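Local atomic coordinates of 3,4-dihydroxy-2-butanone 4-phosphate synthase (PDB entry 1TKS), a protein that catalyses the conversion of D-ribulose 5-phosphate to formate and 3,4-dihydroxy-2-butanone 4-phosphate, a step of riboflavin biosynthesis in the yeast Candida albicans. Residues Ala39-Gln44 / Ala107-Arg111; Phe49-Tyr53 / Phe184-Ile190; Val58-Glu64 / Ile129-Val135; Ile89-Ala94 / Asp122-His128. The contacts are given in a common frame with arbitrary orientation. Numbering follows the deposited sequence.

In the fold
The four contacts illustrate how an alpha/beta chain is closed by pairings distant in sequence. Contact 3, the parallel strand pair 58-64/129-135, lies nearest the middle, its centre about 13 Å from those of contacts 1 and 4. Helix 103-114, carrying residues 107-111 of contact 1, packs T109 and T110 against I129, and T109 OG1 lies 2.9 Å from F93 N of contact 4. In sequence, contact 4 nests inside contact 3 and contact 3 inside contact 2, while the segments of contact 1 alternate with those of the other three. Contacts 2 and 4 lie farthest apart, about 27 Å between centres, yet all four reach the second subunit, contact 1 through Q44 alone, tying the pairings to the dimer.

Contact 1. Residues Ala39-Gln44 / Ala107-Arg111; sequences AELITQ and ALTTR
This is loop-on-helix packing: residues 39-44, the connection from strand 34-38 to helix 44-52, run along one side of helix 103-114. Segment 107-111 is regular alpha helix, R111 N bonding to A107 O at 3.0 Å. In the loop, phi/psi is -59/-42 at A39, -69/-12 at E40 and extended (-73/119) at I42, and T43 is the N-cap of the next helix, its OG1 accepting from K46 N. The register is set by E40 opposite R111 (CA-CA 4.2 Å) and Q44 opposite A107 (5.5 Å). On the buried side, T110 CG2 lies 3.6 Å from both A39 CB and I42 CG2, while A107 CB lies 3.5 Å from T43 O. V163 of strand 162-166 touches both I42 and T110. R111 CA also meets A39 O at 3.4 Å in a CA-H...O contact. The R111 side chain (chi1 m, chi2 t, chi3 m) reaches forward along the loop, from E40 to I42, and its NH1 donates to I42 O at 3.0 Å, near the guanidinium plane (N-H...O 164°).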
# COMPACT_ATOMS: atom_id res chain seq x y z
N ALA B 39 -2.44 6.76 15.86
CA ALA B 39 -3.10 5.53 15.41
C ALA B 39 -4.48 5.34 16.03
O ALA B 39 -5.42 4.94 15.34
CB ALA B 39 -2.21 4.32 15.73
N GLU B 40 -4.60 5.63 17.32
CA GLU B 40 -5.87 5.46 18.02
C GLU B 40 -6.95 6.44 17.60
O GLU B 40 -8.13 6.26 17.92
CB GLU B 40 -5.66 5.57 19.53
CG GLU B 40 -5.11 6.91 19.98
CD GLU B 40 -4.60 6.87 21.41
OE1 GLU B 40 -5.41 7.04 22.34
OE2 GLU B 40 -3.39 6.64 21.59
N LEU B 41 -6.58 7.48 16.85
CA LEU B 41 -7.56 8.48 16.45
C LEU B 41 -7.94 8.48 14.98
O LEU B 41 -8.81 9.23 14.57
CB LEU B 41 -7.05 9.87 16.83
CG LEU B 41 -6.69 10.11 18.30
CD1 LEU B 41 -6.14 11.51 18.47
CD2 LEU B 41 -7.92 9.90 19.16
N ILE B 42 -7.29 7.63 14.18
CA ILE B 42 -7.60 7.60 12.75
C ILE B 42 -8.95 6.96 12.44
O ILE B 42 -9.20 5.80 12.74
CB ILE B 42 -6.47 6.89 11.94
CG1 ILE B 42 -6.67 7.16 10.44
CG2 ILE B 42 -6.46 5.39 12.21
CD1 ILE B 42 -5.44 6.84 9.59
N THR B 43 -9.82 7.77 11.84
CA THR B 43 -11.16 7.34 11.47
C THR B 43 -11.19 6.86 10.03
O THR B 43 -10.20 6.96 9.31
CB THR B 43 -12.16 8.51 11.57
OG1 THR B 43 -11.72 9.57 10.70
CG2 THR B 43 -12.23 9.03 12.99
N GLN B 44 -12.35 6.34 9.62
CA GLN B 44 -12.53 5.87 8.26
C GLN B 44 -12.25 7.03 7.30
O GLN B 44 -11.52 6.87 6.33
CB GLN B 44 -13.97 5.38 8.06
CG GLN B 44 -14.23 4.70 6.72
CD GLN B 44 -14.54 5.66 5.59
OE1 GLN B 44 -14.69 5.24 4.44
NE2 GLN B 44 -14.67 6.94 5.90
N ALA B 107 -8.52 1.54 9.00
CA ALA B 107 -8.60 2.47 10.12
C ALA B 107 -8.87 1.69 11.40
O ALA B 107 -8.27 1.96 12.44
CB ALA B 107 -9.70 3.50 9.87
N LEU B 108 -9.78 0.72 11.33
CA LEU B 108 -10.13 -0.10 12.49
C LEU B 108 -8.92 -0.89 12.97
O LEU B 108 -8.66 -0.97 14.17
CB LEU B 108 -11.28 -1.06 12.15
CG LEU B 108 -11.72 -2.11 13.19
CD1 LEU B 108 -12.05 -1.44 14.51
CD2 LEU B 108 -12.94 -2.88 12.66
N THR B 109 -8.18 -1.47 12.03
CA THR B 109 -7.00 -2.23 12.39
C THR B 109 -5.97 -1.33 13.06
O THR B 109 -5.35 -1.70 14.06
CB THR B 109 -6.38 -2.91 11.16
OG1 THR B 109 -7.29 -3.89 10.66
CG2 THR B 109 -5.06 -3.57 11.51
N THR B 110 -5.79 -0.13 12.50
CA THR B 110 -4.82 0.81 13.05
C THR B 110 -5.18 1.22 14.48
O THR B 110 -4.32 1.23 15.36
CB THR B 110 -4.72 2.06 12.16
OG1 THR B 110 -4.27 1.66 10.85
CG2 THR B 110 -3.73 3.06 12.74
N ARG B 111 -6.45 1.53 14.73
CA ARG B 111 -6.88 1.92 16.07
C ARG B 111 -6.70 0.74 17.02
O ARG B 111 -6.33 0.91 18.18
CB ARG B 111 -8.34 2.37 16.06
CG ARG B 111 -8.63 3.63 15.24
CD ARG B 111 -10.01 4.22 15.57
NE ARG B 111 -11.09 3.25 15.37
CZ ARG B 111 -11.66 2.98 14.20
NH1 ARG B 111 -11.26 3.61 13.10
NH2 ARG B 111 -12.62 2.07 14.12

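Contact 2. Residues Phe49-Tyr53 / Phe184-Ile190; sequences FLVRY and FGKKHGI
An aromatic cluster of F49, Y53, F184 and H188 bridges the C-terminal ends of helices 44-52 and 178-188. The backbones stay apart, with CA-CA distances of 10.5 Å for F49-H188 and 9.7 Å for Y53-F184, so rings fill the gap. F49 and F184 take chi1 t; Y53 and H188 take m. Two pairs are T-shaped: F49 turns its edge to the face of H188 (centroids 5.1 Å, planes 82°), and F184 turns its edge to the face of Y53 (5.2 Å, 70°), with F184 CE1 3.6 Å from Y53 CG. F49 CZ meets F184 CZ at 3.7 Å, and I190 CD1 packs 3.9 Å from F49 CE2. Between H188 and I190, G189 leaves the helix with positive phi (65/46), and I190 N bonds to G185 O at 2.8 Å. Inward, F184 and I190 rest on I22 of strand 21-24. A water 3.0 Å from Y53 OH accepts from K187 NZ at 3.3 Å. The direct contact is largely apolar and aromatic, with polar bridging left to water.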
# COMPACT_ATOMS: atom_id res chain seq x y z
N PHE B 49 -8.59 9.83 3.54
CA PHE B 49 -7.82 11.01 3.19
C PHE B 49 -6.36 10.63 3.03
O PHE B 49 -5.72 11.00 2.04
CB PHE B 49 -7.96 12.07 4.30
CG PHE B 49 -7.24 13.36 4.00
CD1 PHE B 49 -7.86 14.37 3.26
CD2 PHE B 49 -5.96 13.57 4.49
CE1 PHE B 49 -7.20 15.57 3.02
CE2 PHE B 49 -5.29 14.78 4.25
CZ PHE B 49 -5.92 15.78 3.51
N LEU B 50 -5.83 9.89 3.99
CA LEU B 50 -4.44 9.46 3.95
C LEU B 50 -4.15 8.68 2.67
O LEU B 50 -3.17 8.95 1.98
CB LEU B 50 -4.11 8.60 5.18
CG LEU B 50 -2.67 8.08 5.27
CD1 LEU B 50 -1.68 9.26 5.24
CD2 LEU B 50 -2.49 7.28 6.55
N VAL B 51 -5.00 7.71 2.35
CA VAL B 51 -4.82 6.90 1.15
C VAL B 51 -4.93 7.74 -0.12
O VAL B 51 -4.12 7.61 -1.04
CB VAL B 51 -5.85 5.74 1.09
CG1 VAL B 51 -5.79 5.03 -0.25
CG2 VAL B 51 -5.55 4.75 2.20
N ARG B 52 -5.93 8.62 -0.17
CA ARG B 52 -6.16 9.46 -1.34
C ARG B 52 -4.96 10.29 -1.79
O ARG B 52 -4.73 10.44 -2.99
CB ARG B 52 -7.35 10.39 -1.07
CG ARG B 52 -7.48 11.54 -2.06
CD ARG B 52 -7.94 11.09 -3.44
NE ARG B 52 -8.02 12.24 -4.34
CZ ARG B 52 -6.96 12.82 -4.90
NH1 ARG B 52 -5.75 12.34 -4.67
NH2 ARG B 52 -7.12 13.88 -5.68
N TYR B 53 -4.20 10.81 -0.84
CA TYR B 53 -3.07 11.67 -1.16
C TYR B 53 -1.69 11.06 -0.93
O TYR B 53 -0.69 11.77 -0.96
CB TYR B 53 -3.20 12.98 -0.38
CG TYR B 53 -4.44 13.76 -0.74
CD1 TYR B 53 -5.51 13.87 0.15
CD2 TYR B 53 -4.56 14.36 -1.99
CE1 TYR B 53 -6.67 14.57 -0.20
CE2 TYR B 53 -5.71 15.06 -2.35
CZ TYR B 53 -6.76 15.16 -1.46
OH TYR B 53 -7.89 15.85 -1.84
N PHE B 184 0.33 21.81 0.20
CA PHE B 184 -0.64 20.83 0.69
C PHE B 184 -1.12 21.21 2.08
O PHE B 184 -2.31 21.12 2.40
CB PHE B 184 0.00 19.44 0.72
CG PHE B 184 -0.98 18.32 0.99
CD1 PHE B 184 -1.69 17.74 -0.06
CD2 PHE B 184 -1.20 17.88 2.28
CE1 PHE B 184 -2.62 16.73 0.19
CE2 PHE B 184 -2.12 16.87 2.54
CZ PHE B 184 -2.84 16.29 1.49
N GLY B 185 -0.19 21.65 2.92
CA GLY B 185 -0.53 22.04 4.28
C GLY B 185 -1.49 23.22 4.31
O GLY B 185 -2.44 23.23 5.09
N LYS B 186 -1.25 24.22 3.47
CA LYS B 186 -2.13 25.39 3.44
C LYS B 186 -3.50 25.05 2.87
O LYS B 186 -4.52 25.53 3.38
CB LYS B 186 -1.49 26.52 2.63
CG LYS B 186 -0.24 27.10 3.28
CD LYS B 186 0.32 28.26 2.48
CE LYS B 186 -0.65 29.44 2.45
NZ LYS B 186 -0.18 30.52 1.53
N LYS B 187 -3.54 24.22 1.84
CA LYS B 187 -4.81 23.85 1.22
C LYS B 187 -5.70 23.05 2.17
O LYS B 187 -6.91 23.25 2.21
CB LYS B 187 -4.56 23.04 -0.05
CG LYS B 187 -5.83 22.58 -0.74
CD LYS B 187 -5.51 21.84 -2.03
CE LYS B 187 -6.77 21.38 -2.73
NZ LYS B 187 -6.46 20.73 -4.03
N HIS B 188 -5.09 22.15 2.93
CA HIS B 188 -5.85 21.30 3.84
C HIS B 188 -5.79 21.70 5.31
O HIS B 188 -6.39 21.03 6.16
CB HIS B 188 -5.39 19.85 3.67
CG HIS B 188 -5.56 19.33 2.28
ND1 HIS B 188 -6.79 19.01 1.75
CD2 HIS B 188 -4.66 19.12 1.30
CE1 HIS B 188 -6.64 18.62 0.50
NE2 HIS B 188 -5.35 18.68 0.20
N GLY B 189 -5.07 22.77 5.61
CA GLY B 189 -4.96 23.22 6.99
C GLY B 189 -4.23 22.23 7.87
O GLY B 189 -4.67 21.92 8.98
N ILE B 190 -3.11 21.72 7.36
CA ILE B 190 -2.29 20.77 8.10
C ILE B 190 -0.94 21.39 8.44
O ILE B 190 -0.27 21.94 7.57
CB ILE B 190 -2.08 19.48 7.29
CG1 ILE B 190 -3.43 18.82 7.01
CG2 ILE B 190 -1.16 18.51 8.05
CD1 ILE B 190 -3.35 17.60 6.10
O HOH W 1 -7.46 17.63 -4.23

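Contact 3. Residues Val58-Glu64 / Ile129-Val135; sequences VCVPLSE and ILPLRAV
Two parallel strands, 59-63 and 129-134, form a short buried sheet, their axes 4.2 Å apart at closest approach and inclined at 31°. The register runs residue by residue from C59 opposite L130 to S63 opposite A134. Backbone hydrogen bonds alternate as parallel pairing requires: V60 N to L130 O (2.9 Å), L132 N to V60 O (2.9 Å), L62 N to L132 O (2.7 Å) and A134 N to L62 O (2.7 Å). A weak bond from L130 N to V58 O (3.4 Å) precedes them, and E64 N to A134 O (3.3 Å) follows. P61 and P131 fall where this ladder needs no N-H; P131 CA meets V60 O at 3.3 Å and P61 CA meets L132 O at 3.4 Å.

Apolar packing occupies both faces. C59 CB touches L132 CD1 (3.5 Å) on the face that P61 and L132 present to T146, probably a substrate-binding residue. V60 CG2 meets I129 CG2 (3.5 Å) where T110 of helix 103-114 packs against both.

At the C-terminal end, E64 OE1 and R133 NH2 form a long, charge-only salt bridge (3.9 Å), while a water donates to E64 OE2 and R133 O, each at 2.9 Å.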
# COMPACT_ATOMS: atom_id res chain seq x y z
N VAL B 58 0.23 2.12 3.58
CA VAL B 58 0.02 2.62 4.94
C VAL B 58 0.64 1.77 6.04
O VAL B 58 0.34 0.58 6.17
CB VAL B 58 -1.50 2.81 5.21
CG1 VAL B 58 -1.72 3.34 6.62
CG2 VAL B 58 -2.08 3.79 4.19
N CYS B 59 1.49 2.41 6.83
CA CYS B 59 2.21 1.76 7.92
C CYS B 59 1.78 2.26 9.29
O CYS B 59 1.33 3.39 9.45
CB CYS B 59 3.71 1.96 7.73
SG CYS B 59 4.36 1.25 6.19
N VAL B 60 1.93 1.39 10.29
CA VAL B 60 1.56 1.73 11.64
C VAL B 60 2.72 1.55 12.61
O VAL B 60 2.97 0.45 13.10
CB VAL B 60 0.35 0.89 12.12
CG1 VAL B 60 0.03 1.19 13.57
CG2 VAL B 60 -0.87 1.20 11.24
N PRO B 61 3.47 2.63 12.87
CA PRO B 61 4.61 2.57 13.79
C PRO B 61 4.13 2.20 15.20
O PRO B 61 3.16 2.78 15.70
CB PRO B 61 5.17 3.98 13.73
CG PRO B 61 4.94 4.36 12.32
CD PRO B 61 3.51 3.88 12.08
N LEU B 62 4.81 1.24 15.81
CA LEU B 62 4.50 0.78 17.16
C LEU B 62 5.84 0.60 17.87
O LEU B 62 6.86 0.43 17.21
CB LEU B 62 3.79 -0.57 17.13
CG LEU B 62 2.46 -0.66 16.38
CD1 LEU B 62 2.06 -2.12 16.24
CD2 LEU B 62 1.40 0.14 17.11
N SER B 63 5.85 0.64 19.19
CA SER B 63 7.10 0.42 19.89
C SER B 63 7.41 -1.07 19.80
O SER B 63 6.50 -1.88 19.62
CB SER B 63 6.98 0.83 21.36
OG SER B 63 6.02 0.03 22.03
N GLU B 64 8.68 -1.43 19.90
CA GLU B 64 9.06 -2.84 19.85
C GLU B 64 8.34 -3.60 20.96
O GLU B 64 7.90 -4.73 20.76
CB GLU B 64 10.58 -2.98 20.01
CG GLU B 64 11.35 -2.80 18.71
CD GLU B 64 12.86 -2.82 18.90
OE1 GLU B 64 13.34 -3.45 19.86
OE2 GLU B 64 13.57 -2.21 18.07
N ILE B 129 -2.44 -4.12 6.78
CA ILE B 129 -1.76 -3.03 7.47
C ILE B 129 -0.32 -3.47 7.73
O ILE B 129 -0.07 -4.64 8.05
CB ILE B 129 -2.44 -2.68 8.82
CG1 ILE B 129 -3.68 -1.82 8.57
CG2 ILE B 129 -1.47 -1.96 9.75
CD1 ILE B 129 -3.38 -0.44 8.01
N LEU B 130 0.61 -2.53 7.57
CA LEU B 130 2.03 -2.79 7.77
C LEU B 130 2.56 -2.18 9.07
O LEU B 130 2.98 -1.02 9.09
CB LEU B 130 2.82 -2.22 6.57
CG LEU B 130 2.55 -2.83 5.19
CD1 LEU B 130 2.29 -1.72 4.17
CD2 LEU B 130 3.75 -3.68 4.75
N PRO B 131 2.55 -2.95 10.18
CA PRO B 131 3.07 -2.40 11.44
C PRO B 131 4.58 -2.22 11.32
O PRO B 131 5.25 -2.99 10.63
CB PRO B 131 2.72 -3.49 12.46
CG PRO B 131 1.54 -4.20 11.84
CD PRO B 131 1.93 -4.26 10.38
N LEU B 132 5.11 -1.20 11.99
CA LEU B 132 6.55 -0.92 11.97
C LEU B 132 7.05 -0.88 13.41
O LEU B 132 6.37 -0.35 14.29
CB LEU B 132 6.83 0.42 11.31
CG LEU B 132 6.31 0.60 9.88
CD1 LEU B 132 6.86 1.90 9.31
CD2 LEU B 132 6.72 -0.57 9.02
N ARG B 133 8.24 -1.43 13.65
CA ARG B 133 8.80 -1.46 14.99
C ARG B 133 9.77 -0.31 15.27
O ARG B 133 10.86 -0.25 14.71
CB ARG B 133 9.52 -2.79 15.23
CG ARG B 133 8.60 -4.00 15.20
CD ARG B 133 9.36 -5.28 15.53
NE ARG B 133 9.81 -5.26 16.92
CZ ARG B 133 10.39 -6.29 17.54
NH1 ARG B 133 10.58 -7.43 16.89
NH2 ARG B 133 10.76 -6.17 18.80
N ALA B 134 9.36 0.60 16.15
CA ALA B 134 10.20 1.74 16.52
C ALA B 134 11.20 1.29 17.58
O ALA B 134 10.83 0.65 18.56
CB ALA B 134 9.33 2.88 17.05
N VAL B 135 12.47 1.64 17.40
CA VAL B 135 13.50 1.25 18.35
C VAL B 135 13.39 1.97 19.69
O VAL B 135 12.90 3.10 19.76
CB VAL B 135 14.93 1.49 17.78
CG1 VAL B 135 15.10 0.73 16.48
CG2 VAL B 135 15.19 2.98 17.57
O HOH W 2 12.97 -2.20 15.26

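Contact 4. Residues Ile89-Ala94 / Asp122-His128; sequences ITCDFA and DFIKPGH
A short antiparallel beta ladder, strand 91-93 against 123-124, is followed by a corner of the second segment at a cis peptide bond before P126. I89 begins the first segment, its CG2 lying 4.2 Å from K125 CB while M75 of the second subunit packs against it. At T90, chi1 p places OG1 to accept from G127 N (2.8 Å), and a water 2.8 Å from OG1 donates to G127 O (2.9 Å). C91 is fully extended (-159/162); its CA comes 3.5 Å from G127 CA, so close that a side chain on residue 127 would collide with the C91 backbone. C91 CA also meets I124 O at 3.1 Å, and SG lies obliquely 5.1 Å from the F123 ring centroid. D92 and I124 are the hydrogen-bonded pair: D92 N gives to I124 O at 2.9 Å and I124 N to D92 O at 2.7 Å. At the corner, D92 OD2 accepts from H128 N at 2.8 Å, so this side chain ties the first strand to the turning chain. F93 and F123 are the non-hydrogen-bonded pair (CA-CA 4.5 Å). With chi1 t, F93 directs its ring edge to the face of F123 (centroids 5.3 Å, planes 68°), and both side chains touch S112 on helix 103-114. At the end, A94 CB packs 3.8 Å from I124 CG1, while A94 N donates to D122 O at 2.9 Å.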
# COMPACT_ATOMS: atom_id res chain seq x y z
N ILE B 89 5.21 -8.73 10.33
CA ILE B 89 4.26 -9.44 9.48
C ILE B 89 3.03 -8.53 9.43
O ILE B 89 2.69 -7.88 10.42
CB ILE B 89 3.88 -10.79 10.10
CG1 ILE B 89 5.15 -11.57 10.43
CG2 ILE B 89 2.99 -11.58 9.15
CD1 ILE B 89 4.92 -12.79 11.28
N THR B 90 2.37 -8.46 8.28
CA THR B 90 1.19 -7.61 8.15
C THR B 90 0.01 -8.20 8.92
O THR B 90 0.04 -9.37 9.30
CB THR B 90 0.79 -7.44 6.68
OG1 THR B 90 0.58 -8.73 6.09
CG2 THR B 90 1.89 -6.72 5.92
N CYS B 91 -1.03 -7.40 9.14
CA CYS B 91 -2.18 -7.87 9.89
C CYS B 91 -3.46 -7.07 9.64
O CYS B 91 -3.44 -5.95 9.13
CB CYS B 91 -1.86 -7.82 11.39
SG CYS B 91 -1.71 -6.12 12.02
N ASP B 92 -4.58 -7.70 10.02
CA ASP B 92 -5.92 -7.13 9.93
C ASP B 92 -6.60 -7.46 11.25
O ASP B 92 -6.43 -8.56 11.78
CB ASP B 92 -6.75 -7.81 8.83
CG ASP B 92 -6.39 -7.34 7.44
OD1 ASP B 92 -6.61 -8.14 6.50
OD2 ASP B 92 -5.92 -6.20 7.28
N PHE B 93 -7.36 -6.52 11.79
CA PHE B 93 -8.09 -6.78 13.03
C PHE B 93 -9.24 -7.67 12.55
O PHE B 93 -9.96 -7.31 11.62
CB PHE B 93 -8.65 -5.48 13.61
CG PHE B 93 -9.26 -5.64 14.97
CD1 PHE B 93 -8.48 -6.01 16.05
CD2 PHE B 93 -10.62 -5.39 15.16
CE1 PHE B 93 -9.04 -6.12 17.33
CE2 PHE B 93 -11.18 -5.50 16.44
CZ PHE B 93 -10.39 -5.87 17.52
N ALA B 94 -9.40 -8.82 13.19
CA ALA B 94 -10.43 -9.78 12.80
C ALA B 94 -11.88 -9.29 12.87
O ALA B 94 -12.56 -9.19 11.85
CB ALA B 94 -10.28 -11.05 13.62
N ASP B 122 -6.51 -11.31 18.43
CA ASP B 122 -7.51 -10.44 17.85
C ASP B 122 -7.16 -10.09 16.40
O ASP B 122 -7.99 -9.53 15.68
CB ASP B 122 -7.62 -9.14 18.65
CG ASP B 122 -8.12 -9.36 20.07
OD1 ASP B 122 -8.05 -8.40 20.87
OD2 ASP B 122 -8.59 -10.48 20.38
N PHE B 123 -5.95 -10.42 15.98
CA PHE B 123 -5.52 -10.10 14.61
C PHE B 123 -5.28 -11.29 13.70
O PHE B 123 -4.88 -12.37 14.14
CB PHE B 123 -4.26 -9.23 14.64
CG PHE B 123 -4.42 -7.95 15.42
CD1 PHE B 123 -4.31 -7.96 16.81
CD2 PHE B 123 -4.71 -6.75 14.78
CE1 PHE B 123 -4.47 -6.78 17.55
CE2 PHE B 123 -4.88 -5.58 15.50
CZ PHE B 123 -4.76 -5.59 16.89
N ILE B 124 -5.52 -11.06 12.42
CA ILE B 124 -5.31 -12.06 11.38
C ILE B 124 -4.03 -11.67 10.67
O ILE B 124 -3.82 -10.49 10.34
CB ILE B 124 -6.46 -12.07 10.35
CG1 ILE B 124 -7.78 -12.43 11.04
CG2 ILE B 124 -6.16 -13.08 9.24
CD1 ILE B 124 -8.99 -12.22 10.17
N LYS B 125 -3.17 -12.65 10.44
CA LYS B 125 -1.89 -12.44 9.77
C LYS B 125 -1.73 -13.49 8.68
O LYS B 125 -2.00 -14.67 8.90
CB LYS B 125 -0.76 -12.56 10.79
CG LYS B 125 -0.83 -11.50 11.90
CD LYS B 125 0.13 -11.79 13.04
CE LYS B 125 -0.26 -13.05 13.80
NZ LYS B 125 0.53 -13.20 15.05
N PRO B 126 -1.32 -13.08 7.47
CA PRO B 126 -1.01 -11.70 7.08
C PRO B 126 -2.26 -10.83 6.95
O PRO B 126 -3.39 -11.32 7.07
CB PRO B 126 -0.29 -11.87 5.75
CG PRO B 126 -0.93 -13.08 5.17
CD PRO B 126 -1.00 -14.01 6.37
N GLY B 127 -2.06 -9.54 6.71
CA GLY B 127 -3.17 -8.63 6.58
C GLY B 127 -2.92 -7.51 5.59
O GLY B 127 -2.12 -7.66 4.67
N HIS B 128 -3.60 -6.38 5.79
CA HIS B 128 -3.49 -5.24 4.89
C HIS B 128 -2.85 -4.00 5.51
O HIS B 128 -2.76 -2.96 4.87
CB HIS B 128 -4.87 -4.92 4.34
CG HIS B 128 -5.45 -6.01 3.50
ND1 HIS B 128 -5.30 -6.06 2.13
CD2 HIS B 128 -6.16 -7.12 3.84
CE1 HIS B 128 -5.90 -7.14 1.66
NE2 HIS B 128 -6.43 -7.80 2.67
O HOH W 3 0.34 -8.37 3.36